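Local coordinates for regulatory protein SWI6 (Saccharomyces cerevisiae, PDB 1SW6) that partners SWI4 in SBF or MBP1 in MBF to direct cell-cycle-dependent transcription, and is represented here by its ankyrin-repeat domain, at residues E64-L67 with Q68-F72; C286-I289 with A290-G294; M163-S166 with C167-A171; K269-I272 with A273-N277. All coordinates share one frame; numbering follows the deposited sequence.

How the interactions relate
All four contacts are local, each made along or at the start of one helix; interactions 2, 3 and 4 lie in ankyrin repeats 4, 2 and 3. Interactions 2 and 3 are largely buried, interactions 1 and 4 only partly so. Interactions 1 and 2 lie on opposite sides of the chain's centre, about 39 Å apart between centres, while interaction 3 sits near the middle. Interactions 1 and 3 both pack on helix 134-140; interactions 2, 3 and 4 all reach helix 204-212. Only interactions 2 and 4 touch, where Cys286 packs on Leu276. Chemistry ranges from apolar pairs (1), a guanidinium over backbone (2) and a capped start with a salt bridge (3) to a pi-type turn with a hydrated helix end (4).

Interaction 1: E64-L67 with Q68-F72; sequences EAFL and QRLLF
The last two turns of helix 57-71 carry two apolar i to i+4 pairs, Phe66 with Leu70 and Leu67 with Leu71. Phe66 swings CG opposite its own backbone N (chi1 179°), which lets the far part of the ring return to the two Leu70 methyls. Leu70 slants across it: CD1 stands over one face near the rim, 4.2 Å from Phe66 CE2, and Leu70 CD2 is equally far from Phe66 CE1. Leu67 and Leu71 instead run side by side in the same direction, with Leu67 CD2 4.1 Å from Leu71 CD1, and Leu71 CG also rests against Leu67 O at 3.4 Å. Beneath them the backbone bond of Leu71 N to Leu67 O is nearly straight (3.2 Å, N-H...O 166°). Arg69 N bonds to Ala65 O at 3.1 Å and adds a weak bond to Phe66 O. The Arg69 aliphatic stem passes Ala65 O, but its bent chain leads outward to a salt bridge with Glu111. Phe66 meets Leu108, Leu109 and Val112 of helix 105-115, and Leu67 and Leu71 press on Trp137 of helix 134-140. This part of helix 57-71 thus packs on both helices, with loop residues Leu121, Leu123 and Val127 adding to the contact.

Interaction 2: C286-I289 with A290-G294; sequences CLNI and AARLG
Arg292 folds back over the preceding turn and crosses Asn288, with guanidinium and amide planes turned 70° from each other. The bend at chi3 (-84°) lays the guanidinium over main chain: Asn288 O lies beneath one face, 3.5 Å from Arg292 NE, and Ile289 CA lies toward the rim of that plane. Arg292 NH2 comes 3.8 Å from Asn288 CG, a packing approach, since both polar ends are engaged by other groups. Arg292 NH2 forms a salt bridge with Asp284, and Asn288 ND2 donates to Leu317 O. On another flank, Leu293 reaches back along the helix to Ile289. Its CG sits 3.1 Å from Ile289 O, while Leu293 CD1 and Ile289 CG2 meet at the longer 4.4 Å. The short helix has close bonds from Ala291 N to Leu287 O (2.8 Å) and Ala290 N to Cys286 O (2.9 Å); that of Arg292 N to Asn288 O is weak. Gly294, the first residue past the helix, has positive phi (90°), a conformation glycine takes readily. Within ankyrin repeat 4, helix 286-293 packs Ile289 on His206, Ile209 and Ile210 of helix 204-212. Cys286, Leu287 and Ala290 lean on helix 296-304, its partner in the repeat.

Interaction 3: M163-S166 with C167-A171; sequences MGES and CLVKA
Glu165 OE1 is held by two lysines: Lys170 NZ donates to it from 2.7 Å, nearly in line with its C-O bond, and Lys173 forms a second salt bridge. The carboxylate would probably be kept ionised by this pair of positive charges. Glu165 runs extended beyond CG, and Lys170 crosses it at about a right angle. A bend at chi2 (-50°) turns the lysine back along the helix to bring NZ to the carboxylate. Asp161 makes a further, long and weak ion pair with Lys170. Against the aliphatic part of Glu165 lies Val169, whose CG1 is 3.9 Å from Glu165 CG, again nearly perpendicular.

Ser166 occupies the N-cap position of helix 167-173. With OG between its backbone N and carbonyl carbon (chi1 67°), it accepts a weak capping bond from Val169 N (3.3 Å, N-H...O 150°). Val169 N also gives a weak bond to Ser166 O. The other methyl of the valine, CG2, packs 3.2 Å from Ser166 OG, so Val169 meets the hydroxyl with both its amide and a methyl. Asp161 OD1 accepts from Met163 N and Glu165 N, and Glu165 O accepts from His136 NE2, fixing the turn and tying it to the preceding repeat. A capped start of the first helix, where the consensus has TPLH, is characteristic of ankyrin repeats; in repeat 2 Ser166 stands at the threonine position.

Interaction 4: K269-I272 with A273-N277; sequences KWII and ANMLN
Asn274 packs tightly against Trp270, CB over one face of the indole and 3.6 Å from the centroid of the six-membered ring, only 12° off the ring normal. Asn274 ND2 stands over the five-membered part, 2.9 Å from Trp270 NE1; both are donors, and no bond joins them. The side chains meet at about a right angle, and the amide plane lies 34° from the ring plane. Trp270 CG points opposite its backbone N (chi1 -172°), placing a face of the indole under Asn274. Asn274 ND2 also donates to Trp270 O at 3.0 Å, a carbonyl that accepts from Asn274 N at 2.8 Å. At the ring edge Met275 CE approaches Trp270 CZ3 at 4.3 Å, and Met275 continues against Ile204 and Leu205 of helix 204-212. Trp270 NE1 donates to Leu43 O, outside the helix.

The other side is hydrated and looser. Ile272 O takes no backbone N-H bond from residues 273-277 and is met by two waters. Water 1 donates to Ile272 O at 2.9 Å and accepts from Asn277 N at 2.7 Å; water 2 also donates to Ile272 O but has only a weak bond from Asn277 ND2. The change is consistent with the wider pi-type turn at residues 273-276, where Ile271 O takes Met275 N and Leu276 N (2.9 Å) from opposite faces of its plane. The carbonyls of Trp270, Ile271 and Ile272 each take two donors: backbone plus side-chain amide, two backbone amides, and two waters.

Interaction 1: E64-L67 with Q68-F72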
loop_
_atom_site.group_PDB
_atom_site.type_symbol
_atom_site.label_atom_id
_atom_site.label_comp_id
_atom_site.label_asym_id
_atom_site.label_seq_id
_atom_site.Cartn_x
_atom_site.Cartn_y
_atom_site.Cartn_z
ATOM N N GLU A 64 -5.382 -5.864 15.293
ATOM C CA GLU A 64 -4.855 -4.612 14.767
ATOM C C GLU A 64 -3.820 -4.039 15.724
ATOM O O GLU A 64 -2.810 -3.487 15.292
ATOM C CB GLU A 64 -5.983 -3.594 14.555
ATOM C CG GLU A 64 -6.832 -3.832 13.303
ATOM C CD GLU A 64 -7.852 -2.717 13.054
ATOM O OE1 GLU A 64 -8.538 -2.747 12.005
ATOM O OE2 GLU A 64 -7.968 -1.810 13.910
ATOM N N ALA A 65 -4.067 -4.177 17.024
ATOM C CA ALA A 65 -3.142 -3.657 18.030
ATOM C C ALA A 65 -1.838 -4.439 17.986
ATOM O O ALA A 65 -0.759 -3.859 17.841
ATOM C CB ALA A 65 -3.767 -3.748 19.431
ATOM N N PHE A 66 -1.950 -5.757 18.111
ATOM C CA PHE A 66 -0.795 -6.642 18.079
ATOM C C PHE A 66 0.050 -6.394 16.831
ATOM O O PHE A 66 1.278 -6.379 16.892
ATOM C CB PHE A 66 -1.269 -8.093 18.099
ATOM C CG PHE A 66 -0.153 -9.105 18.040
ATOM C CD1 PHE A 66 0.911 -9.039 18.931
ATOM C CD2 PHE A 66 -0.200 -10.154 17.128
ATOM C CE1 PHE A 66 1.913 -10.007 18.920
ATOM C CE2 PHE A 66 0.797 -11.130 17.107
ATOM C CZ PHE A 66 1.856 -11.058 18.005
ATOM N N LEU A 67 -0.622 -6.187 15.702
ATOM C CA LEU A 67 0.051 -5.957 14.430
ATOM C C LEU A 67 0.880 -4.676 14.408
ATOM O O LEU A 67 1.954 -4.641 13.806
ATOM C CB LEU A 67 -0.976 -5.913 13.294
ATOM C CG LEU A 67 -0.632 -6.681 12.015
ATOM C CD1 LEU A 67 -1.635 -6.319 10.929
ATOM C CD2 LEU A 67 0.778 -6.349 11.558
ATOM N N GLN A 68 0.382 -3.625 15.051
ATOM C CA GLN A 68 1.102 -2.353 15.086
ATOM C C GLN A 68 2.313 -2.444 16.014
ATOM O O GLN A 68 3.322 -1.774 15.794
ATOM C CB GLN A 68 0.171 -1.224 15.548
ATOM C CG GLN A 68 0.495 0.132 14.931
ATOM C CD GLN A 68 0.307 0.152 13.414
ATOM O OE1 GLN A 68 0.631 1.141 12.749
ATOM N NE2 GLN A 68 -0.219 -0.941 12.863
ATOM N N ARG A 69 2.210 -3.274 17.050
ATOM C CA ARG A 69 3.307 -3.458 17.994
ATOM C C ARG A 69 4.453 -4.208 17.321
ATOM O O ARG A 69 5.608 -4.071 17.715
ATOM C CB ARG A 69 2.835 -4.238 19.226
ATOM C CG ARG A 69 1.713 -3.558 19.992
ATOM C CD ARG A 69 2.144 -2.181 20.477
ATOM N NE ARG A 69 2.950 -2.234 21.696
ATOM C CZ ARG A 69 2.443 -2.298 22.925
ATOM N NH1 ARG A 69 1.126 -2.314 23.104
ATOM N NH2 ARG A 69 3.251 -2.341 23.979
ATOM N N LEU A 70 4.130 -5.009 16.311
ATOM C CA LEU A 70 5.152 -5.753 15.590
ATOM C C LEU A 70 5.863 -4.807 14.632
ATOM O O LEU A 70 7.092 -4.775 14.577
ATOM C CB LEU A 70 4.533 -6.908 14.798
ATOM C CG LEU A 70 3.968 -8.101 15.574
ATOM C CD1 LEU A 70 3.472 -9.158 14.595
ATOM C CD2 LEU A 70 5.041 -8.680 16.486
ATOM N N LEU A 71 5.075 -4.036 13.884
ATOM C CA LEU A 71 5.605 -3.078 12.917
ATOM C C LEU A 71 6.340 -1.910 13.580
ATOM O O LEU A 71 7.236 -1.309 12.981
ATOM C CB LEU A 71 4.470 -2.535 12.043
ATOM C CG LEU A 71 3.725 -3.543 11.166
ATOM C CD1 LEU A 71 2.569 -2.859 10.441
ATOM C CD2 LEU A 71 4.696 -4.152 10.177
ATOM N N PHE A 72 5.962 -1.587 14.813
ATOM C CA PHE A 72 6.600 -0.488 15.528
ATOM C C PHE A 72 6.880 -0.831 16.985
ATOM O O PHE A 72 7.861 -1.515 17.288
ATOM C CB PHE A 72 5.730 0.769 15.432
ATOM C CG PHE A 72 5.371 1.146 14.016
ATOM C CD1 PHE A 72 4.206 0.657 13.424
ATOM C CD2 PHE A 72 6.217 1.961 13.261
ATOM C CE1 PHE A 72 3.887 0.974 12.102
ATOM C CE2 PHE A 72 5.910 2.286 11.937
ATOM C CZ PHE A 72 4.742 1.791 11.356
#

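Interaction 2: C286-I289 with A290-G294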
loop_
_atom_site.group_PDB
_atom_site.type_symbol
_atom_site.label_atom_id
_atom_site.label_comp_id
_atom_site.label_asym_id
_atom_site.label_seq_id
_atom_site.Cartn_x
_atom_site.Cartn_y
_atom_site.Cartn_z
ATOM N N CYS A 286 1.173 -16.831 -18.622
ATOM C CA CYS A 286 2.047 -15.752 -18.200
ATOM C C CYS A 286 2.908 -15.332 -19.393
ATOM O O CYS A 286 3.253 -14.160 -19.552
ATOM C CB CYS A 286 2.899 -16.168 -16.987
ATOM S SG CYS A 286 4.045 -17.560 -17.179
ATOM N N LEU A 287 3.214 -16.282 -20.263
ATOM C CA LEU A 287 4.013 -15.974 -21.445
ATOM C C LEU A 287 3.299 -14.988 -22.373
ATOM O O LEU A 287 3.934 -14.099 -22.945
ATOM C CB LEU A 287 4.330 -17.253 -22.227
ATOM C CG LEU A 287 5.090 -17.044 -23.534
ATOM C CD1 LEU A 287 6.443 -16.380 -23.246
ATOM C CD2 LEU A 287 5.266 -18.385 -24.243
ATOM N N ASN A 288 1.985 -15.160 -22.529
ATOM C CA ASN A 288 1.192 -14.291 -23.403
ATOM C C ASN A 288 1.104 -12.873 -22.830
ATOM O O ASN A 288 1.096 -11.898 -23.576
ATOM C CB ASN A 288 -0.213 -14.873 -23.612
ATOM C CG ASN A 288 -0.784 -14.530 -24.994
ATOM O OD1 ASN A 288 -0.196 -13.747 -25.735
ATOM N ND2 ASN A 288 -1.934 -15.114 -25.336
ATOM N N ILE A 289 1.028 -12.763 -21.504
ATOM C CA ILE A 289 0.989 -11.466 -20.832
ATOM C C ILE A 289 2.360 -10.821 -21.024
ATOM O O ILE A 289 2.477 -9.615 -21.258
ATOM C CB ILE A 289 0.732 -11.633 -19.313
ATOM C CG1 ILE A 289 -0.737 -12.004 -19.069
ATOM C CG2 ILE A 289 1.141 -10.362 -18.561
ATOM C CD1 ILE A 289 -1.045 -12.390 -17.638
ATOM N N ALA A 290 3.399 -11.640 -20.933
ATOM C CA ALA A 290 4.763 -11.165 -21.084
ATOM C C ALA A 290 5.070 -10.698 -22.510
ATOM O O ALA A 290 5.789 -9.723 -22.702
ATOM C CB ALA A 290 5.751 -12.272 -20.670
ATOM N N ALA A 291 4.546 -11.407 -23.506
ATOM C CA ALA A 291 4.793 -11.041 -24.899
ATOM C C ALA A 291 4.214 -9.662 -25.187
ATOM O O ALA A 291 4.781 -8.890 -25.957
ATOM C CB ALA A 291 4.174 -12.082 -25.839
ATOM N N ARG A 292 3.085 -9.359 -24.556
ATOM C CA ARG A 292 2.426 -8.072 -24.732
ATOM C C ARG A 292 3.155 -6.924 -24.036
ATOM O O ARG A 292 3.082 -5.778 -24.486
ATOM C CB ARG A 292 0.989 -8.151 -24.224
ATOM C CG ARG A 292 -0.042 -8.267 -25.319
ATOM C CD ARG A 292 -1.411 -8.464 -24.725
ATOM N NE ARG A 292 -1.653 -9.866 -24.407
ATOM C CZ ARG A 292 -2.212 -10.297 -23.283
ATOM N NH1 ARG A 292 -2.592 -9.439 -22.345
ATOM N NH2 ARG A 292 -2.386 -11.596 -23.098
ATOM N N LEU A 293 3.852 -7.227 -22.940
ATOM C CA LEU A 293 4.599 -6.206 -22.207
ATOM C C LEU A 293 5.827 -5.771 -23.008
ATOM O O LEU A 293 6.291 -4.633 -22.893
ATOM C CB LEU A 293 5.031 -6.731 -20.834
ATOM C CG LEU A 293 3.921 -7.189 -19.880
ATOM C CD1 LEU A 293 4.546 -7.632 -18.570
ATOM C CD2 LEU A 293 2.933 -6.057 -19.628
ATOM N N GLY A 294 6.359 -6.680 -23.815
ATOM C CA GLY A 294 7.517 -6.343 -24.627
ATOM C C GLY A 294 8.871 -6.603 -23.992
ATOM O O GLY A 294 9.875 -6.707 -24.698
#

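Interaction 3: M163-S166 with C167-A171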
loop_
_atom_site.group_PDB
_atom_site.type_symbol
_atom_site.label_atom_id
_atom_site.label_comp_id
_atom_site.label_asym_id
_atom_site.label_seq_id
_atom_site.Cartn_x
_atom_site.Cartn_y
_atom_site.Cartn_z
ATOM N N MET A 163 -9.190 -9.825 -3.601
ATOM C CA MET A 163 -8.939 -10.134 -5.003
ATOM C C MET A 163 -8.588 -11.617 -5.126
ATOM O O MET A 163 -8.385 -12.127 -6.224
ATOM C CB MET A 163 -7.777 -9.291 -5.522
ATOM C CG MET A 163 -8.088 -7.818 -5.624
ATOM S SD MET A 163 -9.271 -7.564 -6.949
ATOM C CE MET A 163 -8.134 -7.546 -8.394
ATOM N N GLY A 164 -8.515 -12.300 -3.988
ATOM C CA GLY A 164 -8.172 -13.712 -3.990
ATOM C C GLY A 164 -6.663 -13.897 -4.056
ATOM O O GLY A 164 -6.155 -14.990 -4.322
ATOM N N GLU A 165 -5.938 -12.811 -3.820
ATOM C CA GLU A 165 -4.487 -12.855 -3.838
ATOM C C GLU A 165 -3.944 -13.360 -2.511
ATOM O O GLU A 165 -4.326 -12.873 -1.446
ATOM C CB GLU A 165 -3.939 -11.467 -4.177
ATOM C CG GLU A 165 -4.126 -11.158 -5.653
ATOM C CD GLU A 165 -3.708 -9.757 -6.057
ATOM O OE1 GLU A 165 -2.964 -9.084 -5.295
ATOM O OE2 GLU A 165 -4.123 -9.340 -7.166
ATOM N N SER A 166 -3.071 -14.358 -2.580
ATOM C CA SER A 166 -2.471 -14.955 -1.382
ATOM C C SER A 166 -1.335 -14.092 -0.853
ATOM O O SER A 166 -0.955 -13.113 -1.482
ATOM C CB SER A 166 -1.917 -16.338 -1.710
ATOM O OG SER A 166 -0.822 -16.212 -2.601
ATOM N N CYS A 167 -0.786 -14.464 0.298
ATOM C CA CYS A 167 0.313 -13.702 0.874
ATOM C C CYS A 167 1.578 -13.856 0.045
ATOM O O CYS A 167 2.365 -12.921 -0.063
ATOM C CB CYS A 167 0.577 -14.117 2.333
ATOM S SG CYS A 167 0.912 -15.866 2.597
ATOM N N LEU A 168 1.781 -15.026 -0.550
ATOM C CA LEU A 168 2.964 -15.231 -1.376
ATOM C C LEU A 168 2.876 -14.324 -2.609
ATOM O O LEU A 168 3.889 -13.854 -3.113
ATOM C CB LEU A 168 3.091 -16.698 -1.791
ATOM C CG LEU A 168 4.290 -16.975 -2.704
ATOM C CD1 LEU A 168 5.576 -16.737 -1.933
ATOM C CD2 LEU A 168 4.230 -18.415 -3.233
ATOM N N VAL A 169 1.658 -14.078 -3.090
ATOM C CA VAL A 169 1.461 -13.194 -4.242
ATOM C C VAL A 169 1.996 -11.784 -3.907
ATOM O O VAL A 169 2.507 -11.083 -4.771
ATOM C CB VAL A 169 -0.049 -13.135 -4.636
ATOM C CG1 VAL A 169 -0.315 -11.999 -5.646
ATOM C CG2 VAL A 169 -0.460 -14.474 -5.257
ATOM N N LYS A 170 1.892 -11.383 -2.641
ATOM C CA LYS A 170 2.387 -10.074 -2.217
ATOM C C LYS A 170 3.901 -10.027 -2.335
ATOM O O LYS A 170 4.479 -8.988 -2.662
ATOM C CB LYS A 170 1.965 -9.787 -0.771
ATOM C CG LYS A 170 0.455 -9.721 -0.607
ATOM C CD LYS A 170 -0.137 -8.779 -1.652
ATOM C CE LYS A 170 -1.621 -9.005 -1.829
ATOM N NZ LYS A 170 -2.153 -8.145 -2.913
ATOM N N ALA A 171 4.541 -11.167 -2.088
ATOM C CA ALA A 171 5.989 -11.256 -2.193
ATOM C C ALA A 171 6.438 -10.945 -3.609
ATOM O O ALA A 171 7.485 -10.321 -3.812
ATOM C CB ALA A 171 6.466 -12.657 -1.803
#

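Interaction 4: K269-I272 with A273-N277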
loop_
_atom_site.group_PDB
_atom_site.type_symbol
_atom_site.label_atom_id
_atom_site.label_comp_id
_atom_site.label_asym_id
_atom_site.label_seq_id
_atom_site.Cartn_x
_atom_site.Cartn_y
_atom_site.Cartn_z
ATOM N N LYS A 269 7.886 -31.488 -12.820
ATOM C CA LYS A 269 6.866 -31.847 -13.782
ATOM C C LYS A 269 5.482 -31.288 -13.399
ATOM O O LYS A 269 4.646 -31.009 -14.275
ATOM C CB LYS A 269 6.832 -33.366 -13.986
ATOM C CG LYS A 269 6.623 -34.220 -12.764
ATOM C CD LYS A 269 6.762 -35.681 -13.189
ATOM C CE LYS A 269 6.510 -36.644 -12.051
ATOM N NZ LYS A 269 7.535 -36.499 -10.988
ATOM N N TRP A 270 5.240 -31.109 -12.101
ATOM C CA TRP A 270 3.958 -30.557 -11.671
ATOM C C TRP A 270 3.888 -29.095 -12.092
ATOM O O TRP A 270 2.857 -28.637 -12.570
ATOM C CB TRP A 270 3.775 -30.624 -10.154
ATOM C CG TRP A 270 2.371 -30.233 -9.745
ATOM C CD1 TRP A 270 1.287 -31.066 -9.628
ATOM C CD2 TRP A 270 1.884 -28.908 -9.469
ATOM N NE1 TRP A 270 0.163 -30.343 -9.300
ATOM C CE2 TRP A 270 0.500 -29.019 -9.194
ATOM C CE3 TRP A 270 2.482 -27.640 -9.430
ATOM C CZ2 TRP A 270 -0.298 -27.908 -8.877
ATOM C CZ3 TRP A 270 1.684 -26.527 -9.115
ATOM C CH2 TRP A 270 0.309 -26.675 -8.844
ATOM N N ILE A 271 4.991 -28.373 -11.903
ATOM C CA ILE A 271 5.062 -26.956 -12.262
ATOM C C ILE A 271 4.837 -26.797 -13.760
ATOM O O ILE A 271 4.034 -25.967 -14.191
ATOM C CB ILE A 271 6.441 -26.352 -11.877
ATOM C CG1 ILE A 271 6.625 -26.392 -10.358
ATOM C CG2 ILE A 271 6.535 -24.910 -12.335
ATOM C CD1 ILE A 271 5.595 -25.568 -9.600
ATOM N N ILE A 272 5.548 -27.598 -14.547
ATOM C CA ILE A 272 5.410 -27.559 -16.001
ATOM C C ILE A 272 3.985 -27.897 -16.430
ATOM O O ILE A 272 3.381 -27.166 -17.200
ATOM C CB ILE A 272 6.393 -28.541 -16.694
ATOM C CG1 ILE A 272 7.824 -28.027 -16.510
ATOM C CG2 ILE A 272 6.061 -28.675 -18.183
ATOM C CD1 ILE A 272 8.904 -28.978 -16.991
ATOM N N ALA A 273 3.423 -28.976 -15.906
ATOM C CA ALA A 273 2.071 -29.361 -16.314
ATOM C C ALA A 273 0.917 -28.530 -15.759
ATOM O O ALA A 273 -0.106 -28.395 -16.421
ATOM C CB ALA A 273 1.833 -30.818 -15.988
ATOM N N ASN A 274 1.080 -27.958 -14.567
ATOM C CA ASN A 274 -0.003 -27.200 -13.937
ATOM C C ASN A 274 0.135 -25.695 -13.801
ATOM O O ASN A 274 -0.857 -25.005 -13.584
ATOM C CB ASN A 274 -0.265 -27.754 -12.540
ATOM C CG ASN A 274 -0.656 -29.196 -12.562
ATOM O OD1 ASN A 274 -1.774 -29.546 -12.947
ATOM N ND2 ASN A 274 0.271 -30.059 -12.160
ATOM N N MET A 275 1.347 -25.174 -13.901
ATOM C CA MET A 275 1.489 -23.750 -13.719
ATOM C C MET A 275 2.083 -22.991 -14.875
ATOM O O MET A 275 1.541 -21.959 -15.285
ATOM C CB MET A 275 2.315 -23.478 -12.461
ATOM C CG MET A 275 2.342 -22.020 -12.047
ATOM S SD MET A 275 3.576 -21.739 -10.783
ATOM C CE MET A 275 2.725 -22.405 -9.354
ATOM N N LEU A 276 3.196 -23.500 -15.397
ATOM C CA LEU A 276 3.906 -22.833 -16.468
ATOM C C LEU A 276 3.038 -22.354 -17.615
ATOM O O LEU A 276 3.176 -21.212 -18.042
ATOM C CB LEU A 276 5.041 -23.716 -17.003
ATOM C CG LEU A 276 5.890 -23.094 -18.130
ATOM C CD1 LEU A 276 6.504 -21.770 -17.670
ATOM C CD2 LEU A 276 6.999 -24.062 -18.549
ATOM N N ASN A 277 2.149 -23.212 -18.100
ATOM C CA ASN A 277 1.279 -22.865 -19.222
ATOM C C ASN A 277 -0.191 -22.703 -18.832
ATOM O O ASN A 277 -1.072 -22.813 -19.681
ATOM C CB ASN A 277 1.402 -23.929 -20.325
ATOM C CG ASN A 277 2.840 -24.133 -20.783
ATOM O OD1 ASN A 277 3.488 -23.205 -21.268
ATOM N ND2 ASN A 277 3.346 -25.349 -20.624
HETATM O O HOH W 1 1.006 -25.495 -17.137
HETATM O O HOH W 2 1.663 -28.069 -19.532
#